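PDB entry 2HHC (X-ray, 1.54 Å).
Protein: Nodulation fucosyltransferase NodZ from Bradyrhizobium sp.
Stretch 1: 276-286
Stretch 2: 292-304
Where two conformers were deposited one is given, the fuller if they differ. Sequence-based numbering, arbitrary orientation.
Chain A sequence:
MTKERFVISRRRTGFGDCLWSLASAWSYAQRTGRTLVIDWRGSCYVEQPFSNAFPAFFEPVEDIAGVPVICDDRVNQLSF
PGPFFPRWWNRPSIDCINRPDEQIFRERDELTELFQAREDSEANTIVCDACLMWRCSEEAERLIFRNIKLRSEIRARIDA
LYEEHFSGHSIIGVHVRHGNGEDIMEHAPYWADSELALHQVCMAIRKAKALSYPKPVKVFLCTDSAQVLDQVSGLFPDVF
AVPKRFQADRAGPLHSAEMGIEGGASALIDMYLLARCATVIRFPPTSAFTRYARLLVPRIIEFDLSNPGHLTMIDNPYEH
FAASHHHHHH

Stretch 1 (276-286) RCATVIRFPPT
Stretch 2 292-304: YARLLVPRIIEFD

The two stretches meet as neighbouring parallel β-strands, joined by a backbone hydrogen-bond ladder and closed by the helix end and turn that lead into the second strand. Strand 279-283 and strand 299-303 run in the same sense, their N-to-C directions 24° apart and their axes approaching to 4.7 Å, and 766 Å² is buried in total. The register pairs Val280 with Ile300 (CA-CA 4.9 Å) and Ile281 with Ile301 (CA-CA 4.7 Å); phi/psi values of -126/132 for Val280 and -125/133 for Ile300 are typical of extended chain.

The ladder alternates as parallel strands require. Val280 N donates to Arg299 O (2.9 Å, 159°), Ile301 N to Val280 O (2.8 Å, 167°), and Arg282 N to Ile301 O (3.0 Å, 165°), so Val280 bonds through both its N and O to the residues flanking Ile300. Before these, Arg299 N to Ala278 O is weak, at 3.4 Å and 138°. CA-H...O contacts reinforce the same acceptors: Thr279 CA to Arg299 O is 3.2 Å, and Ile281 CA to Ile301 O is 3.3 Å. Beyond Arg282 the direct bonds give way to water 1, which donates to Arg282 O (2.6 Å) and accepts from Phe303 N (2.9 Å).

Thr279, Ile281, Arg299 and Ile301 share one sheet face. There Ile281 (chi1 m, chi2 t) brings CG1 to 4.0 Å from CB of Ile301 (also m, t), an apolar contact that follows from the register. Val280 and Ile300 point to the other face. On that side Val280, chi1 t, sets its CG2 3.7 Å from Val297 CG2 and 4.1 Å from Ala293 CB. The helix ending at 296 supplies this cover: Val297 N bonds to Ala293 O (2.8 Å), and Val297, at -80/141, is the first residue to leave helical phi/psi.

Arg282 (m, t, p; chi4 -171°) has its CD 3.7 Å from Ile300 CG2, and Arg294 CB lies over one face of its guanidinium. Its charge is opposite to that of Glu302 (chi1 p, chi2 t), but Arg282 NH1 and Glu302 OE1 stand 4.4 Å apart, beyond a salt bridge. Water 2 links them, accepting from Arg282 NH1 at 2.9 Å and donating to Glu302 OE1 at 2.4 Å.

At the far end, Phe283 (chi1 t) and Phe303 (chi1 m) meet with Phe283 CE2 4.1 Å from Phe303 CD1, the latter near the plane of the Phe283 ring, at its edge. A cis peptide precedes Pro284; next, Pro285 CB packs 3.4 Å from Glu302 OE1.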

# COMPACT_ATOMS: atom_id res chain seq x y z
N ARG A 276 -13.17 5.32 -1.16
CA ARG A 276 -14.41 6.08 -1.04
C ARG A 276 -15.50 5.64 -2.00
O ARG A 276 -16.61 6.20 -2.03
CB ARG A 276 -14.13 7.58 -1.30
CG ARG A 276 -13.06 8.30 -0.42
CD ARG A 276 -13.49 8.62 1.02
NE ARG A 276 -14.38 9.78 1.12
CZ ARG A 276 -14.00 11.06 1.12
NH1 ARG A 276 -12.73 11.43 0.90
NH2 ARG A 276 -14.93 12.00 1.24
N CYS A 277 -15.18 4.69 -2.85
CA CYS A 277 -16.14 4.21 -3.86
C CYS A 277 -17.16 3.25 -3.27
O CYS A 277 -17.00 2.73 -2.18
CB CYS A 277 -15.38 3.55 -4.99
SG CYS A 277 -14.32 4.67 -5.93
N ALA A 278 -18.25 3.06 -4.03
CA ALA A 278 -19.30 2.15 -3.65
C ALA A 278 -18.96 0.73 -4.01
O ALA A 278 -19.35 -0.20 -3.33
CB ALA A 278 -20.61 2.57 -4.26
N THR A 279 -18.31 0.59 -5.16
CA THR A 279 -17.88 -0.67 -5.68
C THR A 279 -16.49 -0.44 -6.23
O THR A 279 -16.24 0.62 -6.83
CB THR A 279 -18.79 -1.12 -6.84
OG1 THR A 279 -20.08 -1.39 -6.33
CG2 THR A 279 -18.23 -2.39 -7.54
N VAL A 280 -15.60 -1.39 -6.01
CA VAL A 280 -14.25 -1.33 -6.60
C VAL A 280 -13.95 -2.60 -7.36
O VAL A 280 -14.15 -3.72 -6.90
CB VAL A 280 -13.15 -1.07 -5.56
CG1 VAL A 280 -11.76 -1.06 -6.22
CG2 VAL A 280 -13.33 0.30 -4.99
N ILE A 281 -13.45 -2.40 -8.59
CA ILE A 281 -12.97 -3.44 -9.48
C ILE A 281 -11.45 -3.49 -9.36
O ILE A 281 -10.76 -2.48 -9.57
CB ILE A 281 -13.38 -3.16 -10.95
CG1 ILE A 281 -14.90 -3.28 -11.10
CG2 ILE A 281 -12.65 -4.13 -11.85
CD1 ILE A 281 -15.45 -2.69 -12.33
N ARG A 282 -10.94 -4.65 -8.97
CA ARG A 282 -9.50 -4.88 -8.74
C ARG A 282 -8.91 -5.70 -9.88
O ARG A 282 -9.08 -6.92 -9.96
CB ARG A 282 -9.30 -5.65 -7.43
CG ARG A 282 -9.88 -4.98 -6.19
CD ARG A 282 -9.57 -5.75 -4.97
NE ARG A 282 -8.18 -5.54 -4.53
CZ ARG A 282 -7.58 -6.23 -3.56
NH1 ARG A 282 -8.21 -7.19 -2.92
NH2 ARG A 282 -6.34 -5.92 -3.22
N PHE A 283 -8.18 -5.03 -10.77
CA PHE A 283 -7.60 -5.67 -11.92
C PHE A 283 -6.06 -5.44 -11.89
O PHE A 283 -5.57 -4.45 -12.42
CB PHE A 283 -8.27 -5.10 -13.19
CG PHE A 283 -8.09 -5.91 -14.39
CD1 PHE A 283 -6.98 -5.71 -15.20
CD2 PHE A 283 -9.00 -6.91 -14.72
CE1 PHE A 283 -6.79 -6.46 -16.35
CE2 PHE A 283 -8.82 -7.68 -15.86
CZ PHE A 283 -7.72 -7.47 -16.69
N PRO A 284 -5.29 -6.34 -11.20
CA PRO A 284 -5.67 -7.62 -10.55
C PRO A 284 -5.97 -7.45 -9.07
O PRO A 284 -5.55 -6.50 -8.43
CB PRO A 284 -4.42 -8.47 -10.76
CG PRO A 284 -3.31 -7.48 -10.88
CD PRO A 284 -3.87 -6.21 -11.47
N PRO A 285 -6.68 -8.47 -8.46
CA PRO A 285 -6.91 -8.44 -6.99
C PRO A 285 -5.69 -8.77 -6.15
O PRO A 285 -5.74 -8.62 -4.92
CB PRO A 285 -8.01 -9.49 -6.78
CG PRO A 285 -7.76 -10.45 -7.87
CD PRO A 285 -7.42 -9.58 -9.07
N THR A 286 -4.59 -9.19 -6.78
CA THR A 286 -3.30 -9.36 -6.11
C THR A 286 -2.51 -8.04 -5.87
O THR A 286 -1.46 -8.08 -5.24
CB THR A 286 -2.40 -10.28 -6.95
OG1 THR A 286 -2.37 -9.82 -8.31
CG2 THR A 286 -2.92 -11.69 -6.95
N TYR A 292 -6.44 -1.05 0.54
CA TYR A 292 -7.18 -0.08 1.40
C TYR A 292 -8.64 -0.08 0.95
O TYR A 292 -9.54 -0.27 1.77
CB TYR A 292 -6.55 1.28 1.29
CG TYR A 292 -7.11 2.31 2.23
CD1 TYR A 292 -7.50 1.96 3.49
CD2 TYR A 292 -7.24 3.61 1.82
CE1 TYR A 292 -7.97 2.93 4.38
CE2 TYR A 292 -7.70 4.56 2.69
CZ TYR A 292 -8.05 4.20 3.96
OH TYR A 292 -8.55 5.23 4.82
N ALA A 293 -8.88 0.03 -0.33
CA ALA A 293 -10.27 -0.05 -0.85
C ALA A 293 -10.96 -1.38 -0.48
O ALA A 293 -12.12 -1.41 -0.03
CB ALA A 293 -10.28 0.16 -2.31
N ARG A 294 -10.29 -2.52 -0.61
CA ARG A 294 -10.81 -3.80 -0.21
C ARG A 294 -11.27 -3.80 1.26
O ARG A 294 -12.28 -4.39 1.61
CB ARG A 294 -9.79 -4.91 -0.46
CG ARG A 294 -10.14 -6.28 0.10
CD ARG A 294 -11.41 -6.86 -0.49
NE ARG A 294 -11.81 -8.15 0.10
CZ ARG A 294 -12.46 -8.29 1.26
NH1 ARG A 294 -12.78 -7.24 1.99
NH2 ARG A 294 -12.79 -9.50 1.70
N LEU A 295 -10.49 -3.17 2.13
CA LEU A 295 -10.86 -3.06 3.56
C LEU A 295 -12.11 -2.24 3.81
O LEU A 295 -12.86 -2.53 4.80
CB LEU A 295 -9.68 -2.45 4.33
CG LEU A 295 -8.46 -3.37 4.43
CD1 LEU A 295 -7.28 -2.54 5.02
CD2 LEU A 295 -8.68 -4.69 5.09
N LEU A 296 -12.35 -1.22 3.01
CA LEU A 296 -13.43 -0.24 3.30
C LEU A 296 -14.68 -0.25 2.41
O LEU A 296 -15.75 0.11 2.89
CB LEU A 296 -12.87 1.18 3.33
CG LEU A 296 -11.89 1.56 4.45
CD1 LEU A 296 -11.46 3.04 4.29
CD2 LEU A 296 -12.55 1.35 5.76
N VAL A 297 -14.55 -0.62 1.16
CA VAL A 297 -15.63 -0.44 0.19
C VAL A 297 -16.67 -1.52 0.31
O VAL A 297 -16.34 -2.68 0.59
CB VAL A 297 -15.02 -0.45 -1.23
CG1 VAL A 297 -16.04 -0.55 -2.35
CG2 VAL A 297 -14.10 0.77 -1.42
N PRO A 298 -17.95 -1.15 0.15
CA PRO A 298 -19.02 -2.15 0.30
C PRO A 298 -18.95 -3.40 -0.60
O PRO A 298 -19.29 -4.52 -0.16
CB PRO A 298 -20.27 -1.34 -0.03
CG PRO A 298 -19.95 0.04 0.37
CD PRO A 298 -18.49 0.22 0.03
N ARG A 299 -18.56 -3.21 -1.85
CA ARG A 299 -18.55 -4.34 -2.80
C ARG A 299 -17.28 -4.30 -3.65
O ARG A 299 -16.86 -3.25 -4.13
CB ARG A 299 -19.75 -4.26 -3.75
CG ARG A 299 -21.11 -4.43 -3.10
CD ARG A 299 -22.02 -3.40 -3.77
NE ARG A 299 -23.25 -3.94 -4.21
CZ ARG A 299 -24.21 -3.28 -4.86
NH1 ARG A 299 -24.11 -2.00 -5.20
NH2 ARG A 299 -25.30 -3.93 -5.15
N ILE A 300 -16.72 -5.48 -3.89
CA ILE A 300 -15.49 -5.66 -4.62
C ILE A 300 -15.77 -6.63 -5.77
O ILE A 300 -16.43 -7.66 -5.58
CB ILE A 300 -14.41 -6.23 -3.70
CG1 ILE A 300 -14.13 -5.27 -2.53
CG2 ILE A 300 -13.13 -6.47 -4.50
CD1 ILE A 300 -14.93 -5.59 -1.26
N ILE A 301 -15.33 -6.28 -6.98
CA ILE A 301 -15.47 -7.17 -8.14
C ILE A 301 -14.06 -7.51 -8.64
O ILE A 301 -13.19 -6.63 -8.78
CB ILE A 301 -16.29 -6.52 -9.20
CG1 ILE A 301 -17.76 -6.51 -8.77
CG2 ILE A 301 -16.11 -7.24 -10.54
CD1 ILE A 301 -18.75 -5.76 -9.65
N GLU A 302 -13.85 -8.79 -8.94
CA GLU A 302 -12.58 -9.21 -9.47
C GLU A 302 -12.72 -10.52 -10.22
O GLU A 302 -13.70 -11.22 -10.03
CB GLU A 302 -11.58 -9.35 -8.35
CG GLU A 302 -11.86 -10.49 -7.43
CD GLU A 302 -11.31 -10.30 -6.03
OE1 GLU A 302 -11.19 -9.16 -5.57
OE2 GLU A 302 -11.00 -11.30 -5.38
N PHE A 303 -11.76 -10.81 -11.09
CA PHE A 303 -11.67 -12.13 -11.69
C PHE A 303 -11.04 -13.06 -10.66
O PHE A 303 -10.02 -12.73 -10.06
CB PHE A 303 -10.85 -12.07 -12.98
CG PHE A 303 -11.63 -11.49 -14.13
CD1 PHE A 303 -11.68 -10.11 -14.32
CD2 PHE A 303 -12.33 -12.31 -15.00
CE1 PHE A 303 -12.42 -9.58 -15.38
CE2 PHE A 303 -13.05 -11.78 -16.04
CZ PHE A 303 -13.11 -10.41 -16.23
N ASP A 304 -11.72 -14.18 -10.40
CA ASP A 304 -11.24 -15.19 -9.46
C ASP A 304 -11.47 -16.54 -10.09
O ASP A 304 -11.94 -17.48 -9.45
O HOH W 1 -9.77 -8.74 -11.75
O HOH W 2 -10.48 -8.90 -3.25